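Local coordinates for endo-beta-mannanase (PDB 7BOB), which hydrolyses beta-1,4-linked mannosides from the chain end as a homotrimeric family 5 glycoside hydrolase of a termite hindgut bacterium, at residues Trp25-Gly30 / Asp321-Leu326; Tyr298-Leu303 / Leu351-Glu356. All coordinates share one frame; numbering follows the deposited sequence.

Interaction 1 of 2, residues Trp25-Gly30 / Asp321-Leu326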
loop_
_atom_site.group_PDB
_atom_site.type_symbol
_atom_site.label_atom_id
_atom_site.label_comp_id
_atom_site.label_asym_id
_atom_site.label_seq_id
_atom_site.Cartn_x
_atom_site.Cartn_y
_atom_site.Cartn_z
ATOM N N TRP A 25 32.131 16.643 10.828
ATOM C CA TRP A 25 32.551 15.548 11.710
ATOM C C TRP A 25 34.031 15.309 11.429
ATOM O O TRP A 25 34.457 15.404 10.274
ATOM C CB TRP A 25 31.797 14.229 11.484
ATOM C CG TRP A 25 30.360 14.201 11.876
ATOM C CD1 TRP A 25 29.289 14.122 11.028
ATOM C CD2 TRP A 25 29.823 14.191 13.201
ATOM N NE1 TRP A 25 28.119 14.093 11.744
ATOM C CE2 TRP A 25 28.415 14.132 13.081
ATOM C CE3 TRP A 25 30.391 14.243 14.477
ATOM C CZ2 TRP A 25 27.568 14.117 14.184
ATOM C CZ3 TRP A 25 29.539 14.221 15.586
ATOM C CH2 TRP A 25 28.146 14.158 15.429
ATOM N N PRO A 26 34.837 14.980 12.438
ATOM C CA PRO A 26 36.235 14.620 12.159
ATOM C C PRO A 26 36.327 13.401 11.254
ATOM O O PRO A 26 35.471 12.518 11.281
ATOM C CB PRO A 26 36.810 14.308 13.548
ATOM C CG PRO A 26 35.803 14.825 14.519
ATOM C CD PRO A 26 34.483 14.746 13.844
ATOM N N ALA A 27 37.398 13.356 10.454
ATOM C CA ALA A 27 37.642 12.204 9.589
ATOM C C ALA A 27 37.774 10.901 10.378
ATOM O O ALA A 27 37.280 9.849 9.945
ATOM C CB ALA A 27 38.911 12.417 8.777
ATOM N N SER A 28 38.485 10.939 11.511
ATOM C CA SER A 28 38.913 9.700 12.149
ATOM C C SER A 28 37.788 8.990 12.893
ATOM O O SER A 28 37.875 7.775 13.095
ATOM C CB SER A 28 40.058 9.972 13.119
ATOM O OG SER A 28 39.596 10.765 14.192
ATOM N N CYS A 29 36.733 9.704 13.285
ATOM C CA CYS A 29 35.700 9.113 14.127
ATOM C C CYS A 29 34.274 9.406 13.687
ATOM O O CYS A 29 33.348 8.913 14.337
ATOM C CB CYS A 29 35.881 9.605 15.578
ATOM S SG CYS A 29 35.966 11.433 15.715
ATOM N N GLY A 30 34.059 10.207 12.635
ATOM C CA GLY A 30 32.722 10.583 12.232
ATOM C C GLY A 30 31.824 10.959 13.397
ATOM O O GLY A 30 32.198 11.766 14.253
ATOM N N ASP A 321 36.471 13.667 4.238
ATOM C CA ASP A 321 36.193 12.247 4.093
ATOM C C ASP A 321 36.243 11.595 5.479
ATOM O O ASP A 321 36.988 12.032 6.368
ATOM C CB ASP A 321 37.197 11.579 3.148
ATOM C CG ASP A 321 37.064 12.053 1.687
ATOM O OD1 ASP A 321 35.970 12.490 1.264
ATOM O OD2 ASP A 321 38.084 12.001 0.964
ATOM N N ILE A 322 35.430 10.564 5.677
ATOM C CA ILE A 322 35.300 9.932 6.990
ATOM C C ILE A 322 35.553 8.439 6.823
ATOM O O ILE A 322 34.622 7.693 6.494
ATOM C CB ILE A 322 33.915 10.207 7.590
ATOM C CG1 ILE A 322 33.697 11.717 7.737
ATOM C CG2 ILE A 322 33.706 9.431 8.921
ATOM C CD1 ILE A 322 32.273 12.089 8.051
ATOM N N PRO A 323 36.791 7.968 6.960
ATOM C CA PRO A 323 37.066 6.537 6.813
ATOM C C PRO A 323 36.815 5.720 8.072
ATOM O O PRO A 323 37.132 4.525 8.086
ATOM C CB PRO A 323 38.557 6.513 6.442
ATOM C CG PRO A 323 39.108 7.748 7.051
ATOM C CD PRO A 323 38.023 8.779 6.933
ATOM N N ALA A 324 36.264 6.339 9.116
ATOM C CA ALA A 324 35.907 5.646 10.342
ATOM C C ALA A 324 35.096 4.388 10.016
ATOM O O ALA A 324 33.994 4.495 9.452
ATOM C CB ALA A 324 35.108 6.570 11.255
ATOM N N PRO A 325 35.612 3.200 10.313
ATOM C CA PRO A 325 34.852 1.957 10.038
ATOM C C PRO A 325 33.794 1.693 11.105
ATOM O O PRO A 325 33.900 0.802 11.926
ATOM C CB PRO A 325 35.959 0.895 10.030
ATOM C CG PRO A 325 36.965 1.420 11.043
ATOM C CD PRO A 325 36.913 2.936 10.957
ATOM N N LEU A 326 32.736 2.498 11.134
ATOM C CA LEU A 326 31.734 2.299 12.172
ATOM C C LEU A 326 30.382 2.813 11.691
ATOM O O LEU A 326 30.281 3.541 10.697
ATOM C CB LEU A 326 32.151 2.969 13.481
ATOM C CG LEU A 326 32.579 4.435 13.413
ATOM C CD1 LEU A 326 31.347 5.311 13.367
ATOM C CD2 LEU A 326 33.475 4.805 14.625
#
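Apolar contacts centre on Ile-322, whose branches spread along the 25-30 loop. With CG1 anti to its own carbonyl carbon (chi1 -59°), the CD1 tip reaches Trp-25 CB at 4.1 Å, while CG2 lies 3.6 Å from Gly-30 CA. A beta carbon on Gly-30 would collide with that methyl, and the positive phi of 44° likewise suits glycine.

Backbone oxygens meet carbon, and no hydrogen bond joins the two segments. Ile-322 CA lies 3.6 Å from Ala-27 O in a CA-H...O contact, with Pro-323 CD 3.3 Å from the same Ala-27 O; a second such contact sets Ala-27 CA 3.3 Å from Asp-321 O. The methyl of Ala-324 points toward the 25-30 loop and rests 3.5 Å from Ser-28 O. That loop is braced internally by the bond from Gly-30 N to Pro-26 O, 3.0 Å.

Both loops leave the C-terminal ends of adjacent strands, 20-23 and 311-316, the first and last of the (beta/alpha)8 barrel, at the end that holds the active site in family 5 enzymes. Pro-325 touches Lys-458 of a second subunit. Helix 33-36 packs on Trp-25, Pro-26 and Cys-29, helix 39-51 on Pro-26 and Ala-27.

Interaction 2 of 2, residues Tyr298-Leu303 / Leu351-Glu356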
loop_
_atom_site.group_PDB
_atom_site.type_symbol
_atom_site.label_atom_id
_atom_site.label_comp_id
_atom_site.label_asym_id
_atom_site.label_seq_id
_atom_site.Cartn_x
_atom_site.Cartn_y
_atom_site.Cartn_z
ATOM N N TYR A 298 28.588 21.230 -12.145
ATOM C CA TYR A 298 27.362 21.231 -11.355
ATOM C C TYR A 298 27.362 22.377 -10.357
ATOM O O TYR A 298 26.371 23.113 -10.231
ATOM C CB TYR A 298 27.207 19.885 -10.633
ATOM C CG TYR A 298 26.082 19.842 -9.626
ATOM C CD1 TYR A 298 24.769 19.616 -10.033
ATOM C CD2 TYR A 298 26.333 19.995 -8.265
ATOM C CE1 TYR A 298 23.730 19.563 -9.118
ATOM C CE2 TYR A 298 25.298 19.923 -7.327
ATOM C CZ TYR A 298 24.002 19.714 -7.760
ATOM O OH TYR A 298 22.976 19.662 -6.842
ATOM N N LEU A 299 28.469 22.539 -9.631
ATOM C CA LEU A 299 28.524 23.582 -8.619
ATOM C C LEU A 299 28.421 24.956 -9.256
ATOM O O LEU A 299 27.714 25.831 -8.735
ATOM C CB LEU A 299 29.804 23.452 -7.796
ATOM C CG LEU A 299 29.864 22.188 -6.925
ATOM C CD1 LEU A 299 31.187 22.104 -6.200
ATOM C CD2 LEU A 299 28.706 22.122 -5.938
ATOM N N ARG A 300 29.076 25.149 -10.413
ATOM C CA ARG A 300 29.007 26.447 -11.077
ATOM C C ARG A 300 27.601 26.768 -11.549
ATOM O O ARG A 300 27.296 27.944 -11.785
ATOM C CB ARG A 300 30.001 26.514 -12.254
ATOM C CG ARG A 300 31.428 26.773 -11.732
ATOM C CD ARG A 300 32.514 26.196 -12.633
ATOM N NE ARG A 300 33.818 26.345 -11.990
ATOM C CZ ARG A 300 34.450 27.513 -11.836
ATOM N NH1 ARG A 300 33.903 28.629 -12.292
ATOM N NH2 ARG A 300 35.623 27.569 -11.215
ATOM N N ALA A 301 26.734 25.761 -11.697
ATOM C CA ALA A 301 25.349 26.073 -12.009
ATOM C C ALA A 301 24.515 26.293 -10.742
ATOM O O ALA A 301 23.819 27.308 -10.614
ATOM C CB ALA A 301 24.738 24.959 -12.871
ATOM N N ILE A 302 24.575 25.372 -9.782
ATOM C CA ILE A 302 23.551 25.418 -8.742
ATOM C C ILE A 302 23.790 26.530 -7.729
ATOM O O ILE A 302 22.823 27.089 -7.200
ATOM C CB ILE A 302 23.428 24.056 -8.045
ATOM C CG1 ILE A 302 24.744 23.682 -7.387
ATOM C CG2 ILE A 302 22.949 22.987 -9.044
ATOM C CD1 ILE A 302 24.563 23.248 -5.952
ATOM N N LEU A 303 25.059 26.882 -7.441
ATOM C CA LEU A 303 25.307 27.894 -6.413
ATOM C C LEU A 303 24.818 29.276 -6.836
ATOM O O LEU A 303 24.088 29.911 -6.054
ATOM C CB LEU A 303 26.788 27.898 -6.026
ATOM C CG LEU A 303 27.215 26.614 -5.311
ATOM C CD1 LEU A 303 28.724 26.639 -5.031
ATOM C CD2 LEU A 303 26.408 26.430 -4.013
ATOM N N LEU A 351 35.980 20.387 -6.672
ATOM C CA LEU A 351 35.139 21.116 -5.728
ATOM C C LEU A 351 35.649 22.520 -5.397
ATOM O O LEU A 351 34.975 23.247 -4.648
ATOM C CB LEU A 351 34.980 20.291 -4.438
ATOM C CG LEU A 351 34.568 18.803 -4.593
ATOM C CD1 LEU A 351 34.336 18.138 -3.240
ATOM C CD2 LEU A 351 33.341 18.627 -5.494
ATOM N N GLU A 352 36.803 22.931 -5.950
ATOM C CA GLU A 352 37.408 24.229 -5.615
ATOM C C GLU A 352 36.443 25.387 -5.820
ATOM O O GLU A 352 36.563 26.417 -5.149
ATOM C CB GLU A 352 38.676 24.489 -6.451
ATOM C CG GLU A 352 39.541 23.246 -6.733
ATOM C CD GLU A 352 38.936 22.342 -7.830
ATOM O OE1 GLU A 352 38.165 22.855 -8.683
ATOM O OE2 GLU A 352 39.206 21.117 -7.829
ATOM N N TYR A 353 35.460 25.231 -6.710
ATOM C CA TYR A 353 34.582 26.358 -6.995
ATOM C C TYR A 353 33.798 26.803 -5.770
ATOM O O TYR A 353 33.508 27.997 -5.635
ATOM C CB TYR A 353 33.598 26.034 -8.115
ATOM C CG TYR A 353 32.681 27.197 -8.353
ATOM C CD1 TYR A 353 33.184 28.399 -8.877
ATOM C CD2 TYR A 353 31.336 27.128 -8.023
ATOM C CE1 TYR A 353 32.362 29.489 -9.092
ATOM C CE2 TYR A 353 30.494 28.213 -8.238
ATOM C CZ TYR A 353 31.020 29.399 -8.771
ATOM O OH TYR A 353 30.204 30.491 -8.989
ATOM N N PHE A 354 33.394 25.870 -4.894
ATOM C CA PHE A 354 32.731 26.310 -3.667
ATOM C C PHE A 354 33.601 27.310 -2.904
ATOM O O PHE A 354 33.094 28.299 -2.362
ATOM C CB PHE A 354 32.385 25.129 -2.761
ATOM C CG PHE A 354 31.713 25.546 -1.478
ATOM C CD1 PHE A 354 30.673 26.470 -1.502
ATOM C CD2 PHE A 354 32.145 25.053 -0.253
ATOM C CE1 PHE A 354 30.054 26.875 -0.336
ATOM C CE2 PHE A 354 31.530 25.458 0.930
ATOM C CZ PHE A 354 30.484 26.363 0.898
ATOM N N VAL A 355 34.913 27.073 -2.854
ATOM C CA VAL A 355 35.796 28.005 -2.156
ATOM C C VAL A 355 35.760 29.364 -2.839
ATOM O O VAL A 355 35.633 30.403 -2.181
ATOM C CB VAL A 355 37.229 27.449 -2.078
ATOM C CG1 VAL A 355 38.171 28.482 -1.422
ATOM C CG2 VAL A 355 37.250 26.137 -1.298
ATOM N N GLU A 356 35.831 29.367 -4.176
ATOM C CA GLU A 356 35.825 30.625 -4.919
ATOM C C GLU A 356 34.483 31.324 -4.751
ATOM O O GLU A 356 34.428 32.542 -4.521
ATOM C CB GLU A 356 36.150 30.361 -6.397
ATOM C CG GLU A 356 36.064 31.578 -7.332
ATOM C CD GLU A 356 35.899 31.197 -8.808
ATOM O OE1 GLU A 356 36.357 30.091 -9.198
ATOM O OE2 GLU A 356 35.290 31.987 -9.582
#
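Arg-300 and Tyr-353 make the main aromatic contact. Arg-300 CG sits over the centre of the tyrosine ring, 3.5 Å from the centroid and 8° off the normal, a CH-pi contact. Its chain then runs extended to NE, and the guanidinium, tilted 41° to the ring, places CZ 3.3 Å from Tyr-353 CD1.

The charged end is held loosely on this side: Arg-300 NH2 forms a salt bridge with Glu-356 OE1 at 3.3 Å, its hydrogen bond weak and bent, while NE pairs with Asp-296 one turn earlier.

The axes of helix segments 298-303 and 352-356 approach to 9.5 Å at 37°, with their N-to-C directions roughly aligned, as expected of neighbouring outer helices in the (beta/alpha)8 barrel of family 5; strand 311-316 lies between them in sequence.

Apolar contacts fill the inner side. Leu-303 CD1 touches both Tyr-353 CE2 and Phe-354 CD1, each at 4.0 Å, and Leu-299 CB lies 4.0 Å from Tyr-353 CD2. An alanine in place of Tyr-353 removes the ring beneath Arg-300 CG and would probably loosen both the arginine and the packing of Leu-299 and Leu-303. Just ahead of helix 352-364, the side chains of Leu-299 and Leu-351 cross obliquely, with Leu-299 CD1 4.2 Å from Leu-351 CD2.

In the fold
From the N terminus, the chain leaves strand 20-23 through loop 25-30, passes through most of the barrel, and enters helix 292-309, which carries 298-303. Strand 311-316 follows, then 321-326, whose return to 25-30 closes interaction 1 over 290 intervening residues and brings the loops after the first and last barrel strands together. The chain reaches 351-356 after that, closing interaction 2 across 47 residues. The segments alternate, so the contacts cross rather than nest. Interaction 1 joins loops beyond the strands, whereas interaction 2 ties the last two outer barrel helices; their centres are 24 Å apart, their nearest atoms about 7 Å, without touching.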